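Local coordinates for protein beta-N-acetylglucosaminidase (Thermotoga maritima, PDB 3WO8) that probably hydrolyses terminal non-reducing N-acetyl-D-hexosamine residues of N-acetyl-beta-D-hexosaminides, as a glycoside hydrolase family 3 enzyme with a TIM-barrel domain, at residues B[102-107]-B[154-159]; B[26-31]-B[287-292]. All coordinates share one frame; numbering follows the deposited sequence.

Interaction 1: B[102-107]-B[154-159]; sequences VTYRYS and GARACE
Two helices of the TIM-barrel domain, 100-117 and 147-164, pack here at -30°, their local axes 7.3 Å apart, with Y104 of one and R156 of the other meeting in a guanidinium-on-ring stack. The guanidinium of R156 lies nearly flat on the tyrosine ring, the planes only 17° apart, and NH2 sits over the face, 3.3 Å from Y104 CD1. Y104 CB comes under the centre of the guanidinium. Chi1 of 171° sets Y104 CG anti to the backbone N; at the ring's edge, in plane, lies E159 CB. E159 also fixes the rotation of the cation: OE1 lies at the guanidinium edge and accepts from both NE (3.0 Å) and NH2 (2.8 Å) of R156, a side-on grip by two nitrogens on one oxygen. D101 takes NH1 in a second salt bridge, while OE2 of E159 pairs with R211. Deeper in the interface the packing is small and close: T103 CG2 meets A157 CB at 3.7 Å, and S107 CB rests 3.3 Å from A157 O. S107 OG turns back to its own helix and bonds to T103 O at 2.7 Å, from the opposite face of that carbonyl to S107 N. Held in its plane by E159 OE1, the arginine can thus offer its flat face to the tyrosine, and its charge is probably largely balanced by E159 and by D101 of helix 100-117, whose salt bridge joins the helices beside the stack.

Interaction 2: B[26-31]-B[287-292]; sequences DFNEEV and GDYRNL
V31 and E30, in the first turn of helix 29-37, receive the ring end of Y289 from the loop that follows barrel strand 283-286. Along 26-31, D26 comes first: its OD2 accepts from N28 ND2 at 2.9 Å, the donor lying above the carboxylate plane, while OD1 forms a salt bridge with R387. F27 takes no part in the contact with the loop; its ring meets that of F59 of helix 53-66. N28 is the N-cap of the helix, and its OD1 takes the N-H of V31 at 2.9 Å in a nearly straight bond of 164°. E30 follows, with an extended side chain whose CG is anti to the backbone N (chi1 -178°). Its OE2 ends 3.3 Å from Y289 OH and 3.4 Å from R290 CD, so the carboxylate meets the aliphatic part of the arginine, while the guanidinium stays apart, R290 NE being 4.9 Å from E30 OE2. V31 closes the segment by setting CG2 against the phenol end of the tyrosine, 3.7 Å from Y289 CZ, the two side chains crossing at about a right angle. On the loop side, R290 CG lies over one face of the Y289 ring, offset toward its rim; F24 of strand 20-24 also stacks on this ring. An alanine in place of Y289 would probably leave V31 CG2 and F24 without their aromatic partner and open a gap between the helix start and the loop. D288 OD2 pairs with R290 by charge alone. The contact is thus mixed: a buried ring packs against valine, while its hydroxyl lies beside an exposed carboxylate whose attraction to the nearby arginine is likely to be modest.

From the N terminus, the chain leaves barrel strand 20-24 and enters 26-31, the first half of interaction 2. It then passes through strands 42-45 and 70-72 to helix 100-117, and interaction 1 closes a loop of 46 residues when helix 147-164 returns to it after strand 121-122. The chain runs on through strands 167-173, 216-219, 253-257 and 283-286 before 287-292 closes the far longer loop of interaction 2. Interaction 1 is therefore nested inside interaction 2. Their centres lie about 32 Å apart and the two contacts do not touch: one joins two outer helices of the TIM-barrel domain, the other links segments following its neighbouring first and last strands.

Interaction 1: B[102-107]-B[154-159]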
ATOM      1  N   VAL B 102      19.506   7.011   6.604  1.00 47.29           N
ATOM      2  CA  VAL B 102      18.044   7.045   6.397  1.00 49.80           C
ATOM      3  C   VAL B 102      17.670   6.437   5.021  1.00 49.77           C
ATOM      4  O   VAL B 102      16.594   5.814   4.848  1.00 47.06           O
ATOM      5  CB  VAL B 102      17.409   8.452   6.614  1.00 51.12           C
ATOM      6  CG1 VAL B 102      17.869   9.084   7.912  1.00 56.47           C
ATOM      7  CG2 VAL B 102      17.733   9.394   5.497  1.00 55.39           C
ATOM      8  N   THR B 103      18.582   6.613   4.065  1.00 43.70           N
ATOM      9  CA  THR B 103      18.421   6.092   2.736  1.00 40.43           C
ATOM     10  C   THR B 103      18.452   4.582   2.811  1.00 41.43           C
ATOM     11  O   THR B 103      17.589   3.898   2.226  1.00 41.73           O
ATOM     12  CB  THR B 103      19.517   6.634   1.803  1.00 40.90           C
ATOM     13  OG1 THR B 103      19.279   8.037   1.532  1.00 40.13           O
ATOM     14  CG2 THR B 103      19.569   5.835   0.507  1.00 36.69           C
ATOM     15  N   TYR B 104      19.446   4.077   3.546  1.00 41.87           N
ATOM     16  CA  TYR B 104      19.541   2.658   3.857  1.00 40.52           C
ATOM     17  C   TYR B 104      18.185   2.188   4.435  1.00 40.29           C
ATOM     18  O   TYR B 104      17.639   1.144   4.044  1.00 36.21           O
ATOM     19  CB  TYR B 104      20.691   2.375   4.856  1.00 39.22           C
ATOM     20  CG  TYR B 104      20.685   0.940   5.365  1.00 39.54           C
ATOM     21  CD1 TYR B 104      21.223  -0.090   4.598  1.00 40.37           C
ATOM     22  CD2 TYR B 104      20.090   0.604   6.593  1.00 40.55           C
ATOM     23  CE1 TYR B 104      21.188  -1.417   5.034  1.00 42.49           C
ATOM     24  CE2 TYR B 104      20.035  -0.724   7.040  1.00 39.97           C
ATOM     25  CZ  TYR B 104      20.590  -1.731   6.263  1.00 44.19           C
ATOM     26  OH  TYR B 104      20.573  -3.049   6.697  1.00 46.27           O
ATOM     27  N   ARG B 105      17.684   2.985   5.378  1.00 38.72           N
ATOM     28  CA  ARG B 105      16.475   2.690   6.142  1.00 39.06           C
ATOM     29  C   ARG B 105      15.272   2.558   5.230  1.00 39.76           C
ATOM     30  O   ARG B 105      14.551   1.561   5.307  1.00 39.48           O
ATOM     31  CB  ARG B 105      16.225   3.821   7.152  1.00 42.36           C
ATOM     32  CG  ARG B 105      15.924   3.326   8.546  1.00 45.87           C
ATOM     33  CD  ARG B 105      14.488   3.509   9.013  1.00 43.25           C
ATOM     34  NE  ARG B 105      14.389   4.516  10.073  1.00 42.54           N
ATOM     35  CZ  ARG B 105      13.398   4.578  10.964  1.00 45.53           C
ATOM     36  NH1 ARG B 105      13.393   5.538  11.863  1.00 47.95           N
ATOM     37  NH2 ARG B 105      12.386   3.712  10.945  1.00 47.03           N
ATOM     38  N   TYR B 106      15.073   3.568   4.371  1.00 36.96           N
ATOM     39  CA  TYR B 106      13.962   3.578   3.416  1.00 39.53           C
ATOM     40  C   TYR B 106      14.047   2.364   2.491  1.00 43.39           C
ATOM     41  O   TYR B 106      13.087   1.557   2.397  1.00 40.57           O
ATOM     42  CB  TYR B 106      13.970   4.844   2.571  1.00 40.04           C
ATOM     43  CG  TYR B 106      13.085   4.716   1.355  1.00 41.27           C
ATOM     44  CD1 TYR B 106      11.688   4.756   1.470  1.00 44.56           C
ATOM     45  CD2 TYR B 106      13.633   4.532   0.101  1.00 42.03           C
ATOM     46  CE1 TYR B 106      10.862   4.604   0.360  1.00 45.10           C
ATOM     47  CE2 TYR B 106      12.823   4.372  -1.011  1.00 45.11           C
ATOM     48  CZ  TYR B 106      11.442   4.398  -0.895  1.00 45.19           C
ATOM     49  OH  TYR B 106      10.680   4.237  -2.047  1.00 41.01           O
ATOM     50  N   SER B 107      15.219   2.242   1.848  1.00 40.50           N
ATOM     51  CA  SER B 107      15.488   1.169   0.915  1.00 39.68           C
ATOM     52  C   SER B 107      15.165  -0.154   1.513  1.00 38.00           C
ATOM     53  O   SER B 107      14.589  -1.000   0.832  1.00 40.10           O
ATOM     54  CB  SER B 107      16.928   1.200   0.454  1.00 37.64           C
ATOM     55  OG  SER B 107      17.221   2.495  -0.039  1.00 40.26           O
ATOM     56  N   GLY B 154      23.922   5.966  -2.731  1.00 41.13           N
ATOM     57  CA  GLY B 154      23.728   4.848  -3.636  1.00 39.15           C
ATOM     58  C   GLY B 154      24.040   3.483  -3.043  1.00 38.53           C
ATOM     59  O   GLY B 154      23.318   2.462  -3.295  1.00 37.20           O
ATOM     60  N   ALA B 155      25.128   3.439  -2.275  1.00 37.30           N
ATOM     61  CA  ALA B 155      25.581   2.157  -1.747  1.00 38.33           C
ATOM     62  C   ALA B 155      24.716   1.827  -0.572  1.00 39.32           C
ATOM     63  O   ALA B 155      24.211   0.708  -0.474  1.00 38.24           O
ATOM     64  CB  ALA B 155      27.049   2.176  -1.357  1.00 38.09           C
ATOM     65  N   ARG B 156      24.474   2.817   0.278  1.00 39.52           N
ATOM     66  CA  ARG B 156      23.508   2.608   1.382  1.00 45.88           C
ATOM     67  C   ARG B 156      22.162   2.082   0.853  1.00 43.67           C
ATOM     68  O   ARG B 156      21.570   1.170   1.430  1.00 44.36           O
ATOM     69  CB  ARG B 156      23.290   3.897   2.171  1.00 52.07           C
ATOM     70  CG  ARG B 156      24.566   4.497   2.756  1.00 56.50           C
ATOM     71  CD  ARG B 156      24.874   4.096   4.192  1.00 57.31           C
ATOM     72  NE  ARG B 156      24.672   2.672   4.487  1.00 60.07           N
ATOM     73  CZ  ARG B 156      24.290   2.210   5.691  1.00 67.00           C
ATOM     74  NH1 ARG B 156      24.071   3.048   6.721  1.00 63.08           N
ATOM     75  NH2 ARG B 156      24.105   0.906   5.876  1.00 64.38           N
ATOM     76  N   ALA B 157      21.720   2.629  -0.275  1.00 40.83           N
ATOM     77  CA  ALA B 157      20.462   2.235  -0.873  1.00 42.32           C
ATOM     78  C   ALA B 157      20.507   0.816  -1.365  1.00 43.64           C
ATOM     79  O   ALA B 157      19.572   0.022  -1.163  1.00 38.08           O
ATOM     80  CB  ALA B 157      20.142   3.151  -2.029  1.00 45.93           C
ATOM     81  N   CYS B 158      21.603   0.486  -2.035  1.00 44.83           N
ATOM     82  CA  CYS B 158      21.720  -0.862  -2.542  1.00 44.69           C
ATOM     83  C   CYS B 158      21.742  -1.839  -1.361  1.00 45.77           C
ATOM     84  O   CYS B 158      21.054  -2.872  -1.388  1.00 46.03           O
ATOM     85  CB  CYS B 158      22.942  -0.989  -3.435  1.00 48.45           C
ATOM     86  SG  CYS B 158      22.807  -0.151  -5.041  1.00 43.05           S
ATOM     87  N   GLU B 159      22.491  -1.490  -0.316  1.00 48.22           N
ATOM     88  CA  GLU B 159      22.546  -2.306   0.905  1.00 52.46           C
ATOM     89  C   GLU B 159      21.149  -2.508   1.475  1.00 49.42           C
ATOM     90  O   GLU B 159      20.749  -3.648   1.764  1.00 39.43           O
ATOM     91  CB  GLU B 159      23.420  -1.640   1.977  1.00 62.15           C
ATOM     92  CG  GLU B 159      24.927  -1.680   1.699  1.00 70.09           C
ATOM     93  CD  GLU B 159      25.735  -0.638   2.479  1.00 76.66           C
ATOM     94  OE1 GLU B 159      25.204  -0.054   3.458  1.00 80.17           O
ATOM     95  OE2 GLU B 159      26.907  -0.396   2.096  1.00 78.50           O
TER

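Interaction 2: B[26-31]-B[287-292]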
ATOM      1  N   ASP B  26      -0.391  -5.235 -18.712  1.00 35.22           N
ATOM      2  CA  ASP B  26      -1.657  -5.948 -18.559  1.00 36.45           C
ATOM      3  C   ASP B  26      -1.376  -7.431 -18.290  1.00 36.61           C
ATOM      4  O   ASP B  26      -0.230  -7.908 -18.336  1.00 29.83           O
ATOM      5  CB  ASP B  26      -2.625  -5.723 -19.768  1.00 39.00           C
ATOM      6  CG  ASP B  26      -4.134  -6.057 -19.435  1.00 45.29           C
ATOM      7  OD1 ASP B  26      -4.639  -5.781 -18.321  1.00 46.34           O
ATOM      8  OD2 ASP B  26      -4.840  -6.610 -20.293  1.00 48.54           O
ATOM      9  N   PHE B  27      -2.436  -8.155 -17.947  1.00 37.82           N
ATOM     10  CA  PHE B  27      -2.350  -9.587 -17.746  1.00 37.77           C
ATOM     11  C   PHE B  27      -3.595 -10.303 -18.339  1.00 41.61           C
ATOM     12  O   PHE B  27      -4.767 -10.009 -18.005  1.00 44.55           O
ATOM     13  CB  PHE B  27      -2.124  -9.901 -16.266  1.00 36.40           C
ATOM     14  CG  PHE B  27      -1.970 -11.375 -15.981  1.00 36.95           C
ATOM     15  CD1 PHE B  27      -0.795 -12.033 -16.280  1.00 39.26           C
ATOM     16  CD2 PHE B  27      -2.988 -12.094 -15.433  1.00 36.96           C
ATOM     17  CE1 PHE B  27      -0.660 -13.391 -16.040  1.00 39.52           C
ATOM     18  CE2 PHE B  27      -2.850 -13.444 -15.183  1.00 38.72           C
ATOM     19  CZ  PHE B  27      -1.691 -14.094 -15.498  1.00 38.60           C
ATOM     20  N   ASN B  28      -3.324 -11.219 -19.255  1.00 41.04           N
ATOM     21  CA  ASN B  28      -4.368 -11.826 -20.039  1.00 43.89           C
ATOM     22  C   ASN B  28      -3.814 -13.002 -20.808  1.00 50.60           C
ATOM     23  O   ASN B  28      -2.638 -13.318 -20.682  1.00 49.37           O
ATOM     24  CB  ASN B  28      -4.888 -10.807 -21.021  1.00 42.55           C
ATOM     25  CG  ASN B  28      -3.780 -10.132 -21.758  1.00 41.30           C
ATOM     26  OD1 ASN B  28      -2.849 -10.770 -22.212  1.00 41.13           O
ATOM     27  ND2 ASN B  28      -3.850  -8.825 -21.840  1.00 43.38           N
ATOM     28  N   GLU B  29      -4.650 -13.618 -21.645  1.00 54.38           N
ATOM     29  CA  GLU B  29      -4.271 -14.848 -22.316  1.00 53.36           C
ATOM     30  C   GLU B  29      -3.055 -14.661 -23.235  1.00 51.26           C
ATOM     31  O   GLU B  29      -2.251 -15.573 -23.400  1.00 53.33           O
ATOM     32  CB  GLU B  29      -5.478 -15.433 -23.054  1.00 55.91           C
ATOM     33  CG  GLU B  29      -5.327 -16.910 -23.402  1.00 63.39           C
ATOM     34  CD  GLU B  29      -5.144 -17.792 -22.181  1.00 69.89           C
ATOM     35  OE1 GLU B  29      -5.760 -17.482 -21.138  1.00 73.96           O
ATOM     36  OE2 GLU B  29      -4.392 -18.793 -22.260  1.00 69.52           O
ATOM     37  N   GLU B  30      -2.896 -13.476 -23.811  1.00 51.43           N
ATOM     38  CA  GLU B  30      -1.748 -13.218 -24.683  1.00 53.50           C
ATOM     39  C   GLU B  30      -0.463 -13.205 -23.844  1.00 56.16           C
ATOM     40  O   GLU B  30       0.523 -13.854 -24.195  1.00 58.02           O
ATOM     41  CB  GLU B  30      -1.932 -11.889 -25.435  1.00 54.83           C
ATOM     42  CG  GLU B  30      -0.824 -11.522 -26.434  1.00 56.98           C
ATOM     43  CD  GLU B  30      -1.047 -10.157 -27.080  1.00 57.49           C
ATOM     44  OE1 GLU B  30      -2.209  -9.760 -27.201  1.00 65.38           O
ATOM     45  OE2 GLU B  30      -0.091  -9.469 -27.468  1.00 55.80           O
ATOM     46  N   VAL B  31      -0.512 -12.492 -22.717  1.00 53.85           N
ATOM     47  CA  VAL B  31       0.634 -12.324 -21.836  1.00 48.96           C
ATOM     48  C   VAL B  31       1.129 -13.669 -21.355  1.00 46.01           C
ATOM     49  O   VAL B  31       2.325 -13.970 -21.433  1.00 43.36           O
ATOM     50  CB  VAL B  31       0.291 -11.431 -20.635  1.00 49.16           C
ATOM     51  CG1 VAL B  31       1.375 -11.513 -19.569  1.00 52.55           C
ATOM     52  CG2 VAL B  31       0.116  -9.983 -21.071  1.00 49.54           C
ATOM     53  N   GLY B 287      10.726  -2.859 -23.010  1.00 40.44           N
ATOM     54  CA  GLY B 287       9.619  -2.105 -22.450  1.00 44.14           C
ATOM     55  C   GLY B 287       8.251  -2.714 -22.736  1.00 47.95           C
ATOM     56  O   GLY B 287       7.364  -2.689 -21.874  1.00 51.40           O
ATOM     57  N   ASP B 288       8.088  -3.262 -23.948  1.00 51.42           N
ATOM     58  CA  ASP B 288       6.816  -3.801 -24.442  1.00 46.30           C
ATOM     59  C   ASP B 288       6.975  -5.253 -24.811  1.00 44.47           C
ATOM     60  O   ASP B 288       7.417  -5.579 -25.902  1.00 48.05           O
ATOM     61  CB  ASP B 288       6.394  -3.014 -25.681  1.00 48.61           C
ATOM     62  CG  ASP B 288       4.989  -3.384 -26.206  1.00 51.14           C
ATOM     63  OD1 ASP B 288       4.394  -4.423 -25.786  1.00 49.62           O
ATOM     64  OD2 ASP B 288       4.493  -2.590 -27.056  1.00 47.16           O
ATOM     65  N   TYR B 289       6.556  -6.131 -23.924  1.00 43.32           N
ATOM     66  CA  TYR B 289       6.686  -7.556 -24.132  1.00 46.51           C
ATOM     67  C   TYR B 289       6.260  -8.054 -25.480  1.00 53.72           C
ATOM     68  O   TYR B 289       6.587  -9.184 -25.845  1.00 58.57           O
ATOM     69  CB  TYR B 289       5.841  -8.298 -23.116  1.00 49.14           C
ATOM     70  CG  TYR B 289       4.366  -8.341 -23.456  1.00 56.00           C
ATOM     71  CD1 TYR B 289       3.549  -7.209 -23.287  1.00 54.93           C
ATOM     72  CD2 TYR B 289       3.772  -9.521 -23.931  1.00 57.14           C
ATOM     73  CE1 TYR B 289       2.193  -7.257 -23.567  1.00 55.38           C
ATOM     74  CE2 TYR B 289       2.415  -9.575 -24.222  1.00 58.28           C
ATOM     75  CZ  TYR B 289       1.626  -8.444 -24.040  1.00 58.10           C
ATOM     76  OH  TYR B 289       0.279  -8.494 -24.334  1.00 54.56           O
ATOM     77  N   ARG B 290       5.463  -7.260 -26.192  1.00 67.14           N
ATOM     78  CA  ARG B 290       4.970  -7.650 -27.531  1.00 67.15           C
ATOM     79  C   ARG B 290       6.071  -7.714 -28.591  1.00 64.68           C
ATOM     80  O   ARG B 290       6.000  -8.549 -29.497  1.00 63.37           O
ATOM     81  CB  ARG B 290       3.814  -6.749 -27.968  1.00 64.39           C
ATOM     82  CG  ARG B 290       2.549  -7.028 -27.170  1.00 64.96           C
ATOM     83  CD  ARG B 290       1.334  -6.345 -27.749  1.00 70.57           C
ATOM     84  NE  ARG B 290       1.623  -4.945 -28.049  1.00 79.43           N
ATOM     85  CZ  ARG B 290       1.168  -3.891 -27.374  1.00 81.04           C
ATOM     86  NH1 ARG B 290       1.521  -2.671 -27.770  1.00 81.40           N
ATOM     87  NH2 ARG B 290       0.360  -4.035 -26.326  1.00 76.08           N
ATOM     88  N   ASN B 291       7.108  -6.886 -28.432  1.00 57.49           N
ATOM     89  CA  ASN B 291       8.296  -6.963 -29.281  1.00 56.39           C
ATOM     90  C   ASN B 291       9.167  -8.217 -29.055  1.00 55.04           C
ATOM     91  O   ASN B 291      10.290  -8.314 -29.566  1.00 54.21           O
ATOM     92  CB  ASN B 291       9.148  -5.709 -29.081  1.00 56.85           C
ATOM     93  CG  ASN B 291       8.452  -4.445 -29.576  1.00 59.42           C
ATOM     94  OD1 ASN B 291       7.927  -4.404 -30.682  1.00 67.29           O
ATOM     95  ND2 ASN B 291       8.458  -3.411 -28.769  1.00 62.10           N
ATOM     96  N   LEU B 292       8.677  -9.181 -28.286  1.00 52.41           N
ATOM     97  CA  LEU B 292       9.539 -10.286 -27.899  1.00 53.87           C
ATOM     98  C   LEU B 292       9.731 -11.215 -29.049  1.00 55.34           C
ATOM     99  O   LEU B 292      10.871 -11.480 -29.415  1.00 60.16           O
ATOM    100  CB  LEU B 292       9.022 -11.057 -26.678  1.00 51.95           C
ATOM    101  CG  LEU B 292      10.004 -12.094 -26.111  1.00 51.58           C
ATOM    102  CD1 LEU B 292      11.312 -11.461 -25.647  1.00 54.45           C
ATOM    103  CD2 LEU B 292       9.381 -12.870 -24.965  1.00 49.72           C
TER